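Side-chain contact in isomerase prhC (Penicillium brasilianum, PDB 5X9J), which acts as an isomerase in the biosynthesis of the fungal meroterpenoid paraherquonin and works as a homodimer: residues 122-127 against 157-162. Numbering follows the deposited sequence.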
# COMPACT_ATOMS: atom_id res chain seq x y z
N GLY B 122 -8.40 -0.14 22.80
CA GLY B 122 -7.05 0.25 23.13
C GLY B 122 -6.42 1.07 22.03
O GLY B 122 -7.06 1.39 21.02
N PRO B 123 -5.16 1.45 22.21
CA PRO B 123 -4.48 2.29 21.22
C PRO B 123 -4.41 1.62 19.85
O PRO B 123 -4.28 0.40 19.74
CB PRO B 123 -3.08 2.49 21.81
CG PRO B 123 -3.27 2.23 23.30
CD PRO B 123 -4.29 1.14 23.36
N TYR B 124 -4.52 2.43 18.81
CA TYR B 124 -4.50 1.96 17.43
C TYR B 124 -3.46 2.76 16.67
O TYR B 124 -3.43 3.99 16.77
CB TYR B 124 -5.87 2.10 16.77
CG TYR B 124 -5.94 1.67 15.32
CD1 TYR B 124 -5.61 0.38 14.94
CD2 TYR B 124 -6.39 2.56 14.34
CE1 TYR B 124 -5.70 -0.02 13.61
CE2 TYR B 124 -6.48 2.17 13.00
CZ TYR B 124 -6.13 0.87 12.65
OH TYR B 124 -6.25 0.47 11.34
N GLU B 125 -2.61 2.06 15.92
CA GLU B 125 -1.66 2.72 15.04
C GLU B 125 -1.62 1.94 13.73
O GLU B 125 -1.59 0.71 13.74
CB GLU B 125 -0.27 2.80 15.68
CG GLU B 125 -0.27 3.65 16.96
CD GLU B 125 1.03 3.59 17.72
OE1 GLU B 125 1.82 2.64 17.51
OE2 GLU B 125 1.27 4.50 18.54
N ASN B 126 -1.65 2.66 12.62
CA ASN B 126 -1.53 2.02 11.32
C ASN B 126 -0.70 2.92 10.42
O ASN B 126 -0.42 4.08 10.74
CB ASN B 126 -2.91 1.71 10.72
CG ASN B 126 -2.89 0.43 9.88
OD1 ASN B 126 -1.88 0.12 9.27
ND2 ASN B 126 -4.01 -0.31 9.85
N GLU B 127 -0.25 2.34 9.31
CA GLU B 127 0.52 3.04 8.29
C GLU B 127 -0.08 2.70 6.94
O GLU B 127 -0.60 1.60 6.73
CB GLU B 127 2.00 2.67 8.36
CG GLU B 127 2.69 3.18 9.64
CD GLU B 127 4.08 2.61 9.87
OE1 GLU B 127 4.76 2.26 8.88
OE2 GLU B 127 4.49 2.50 11.04
N MET B 157 -10.00 -4.93 15.03
CA MET B 157 -11.33 -5.52 14.92
C MET B 157 -11.52 -6.66 15.92
O MET B 157 -12.60 -6.81 16.49
CB MET B 157 -11.59 -6.02 13.50
CG MET B 157 -11.55 -4.94 12.45
SD MET B 157 -12.78 -3.66 12.81
CE MET B 157 -14.27 -4.65 12.75
N ASN B 158 -10.49 -7.48 16.11
CA ASN B 158 -10.58 -8.54 17.10
C ASN B 158 -10.73 -7.98 18.52
O ASN B 158 -11.52 -8.48 19.31
CB ASN B 158 -9.34 -9.44 17.03
CG ASN B 158 -9.31 -10.30 15.77
OD1 ASN B 158 -10.32 -10.49 15.09
ND2 ASN B 158 -8.14 -10.83 15.46
N ARG B 159 -9.96 -6.94 18.85
CA ARG B 159 -10.07 -6.33 20.17
C ARG B 159 -11.44 -5.70 20.37
O ARG B 159 -12.03 -5.81 21.44
CB ARG B 159 -8.95 -5.31 20.38
CG ARG B 159 -7.57 -5.94 20.60
CD ARG B 159 -6.50 -4.88 20.85
NE ARG B 159 -6.03 -4.30 19.60
CZ ARG B 159 -5.63 -3.03 19.43
NH1 ARG B 159 -5.65 -2.16 20.45
NH2 ARG B 159 -5.22 -2.63 18.23
N LEU B 160 -11.96 -5.03 19.33
CA LEU B 160 -13.30 -4.45 19.40
C LEU B 160 -14.36 -5.53 19.57
O LEU B 160 -15.31 -5.35 20.34
CB LEU B 160 -13.59 -3.62 18.15
CG LEU B 160 -12.78 -2.34 17.93
CD1 LEU B 160 -13.14 -1.71 16.58
CD2 LEU B 160 -13.00 -1.34 19.08
N ALA B 161 -14.22 -6.64 18.84
CA ALA B 161 -15.25 -7.68 18.91
C ALA B 161 -15.29 -8.32 20.29
O ALA B 161 -16.37 -8.69 20.76
CB ALA B 161 -15.02 -8.74 17.83
N ALA B 162 -14.14 -8.46 20.95
CA ALA B 162 -14.14 -8.98 22.31
C ALA B 162 -14.89 -8.06 23.28
O ALA B 162 -15.31 -8.50 24.35
CB ALA B 162 -12.70 -9.18 22.79
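R159 NH1 is gripped twice by backbone oxygens of one turn: it gives a hydrogen bond to P123 O at 3.0 Å, and it also bonds to G121 O. The P123 bond is fairly straight, 162° at the hydrogen. The oxygen sits at the guanidinium edge, in its plane, while from the carbonyl's side NH1 arrives tilted out of the peptide plane by 33°. NH2 passes farther from the same oxygen, 3.5 Å from P123 O, and lies loosely off the edge of the Y124 ring, 4.5 Å from CD1. To get there the side chain leaves helix 150-162 with CG anti to the carbonyl carbon, then bends at chi3 (-81°), which swings the guanidinium against the loop that leads into strand 124-134; NE is weakly bonded to D155 O, one helical turn back. With an alanine here, the carbonyls of G121 and P123 would probably lose the donor they share, and G122 and P123 would be less covered. Next along the strand, the Y124 hydroxyl accepts a nearly linear bond from N126 ND2, 2.8 Å from OH, and the Y124 ring meets W83 and packs on K153 and L156 of the helix. R159 thus ties helix 150-162, which follows the last strand of the sheet, to the loop of the beta hairpin 108-119/124-134, with R152 bonded to E125 O farther along, consistent with the NTF2-like (SnoaL-like) cone of Trt14-family isomerases.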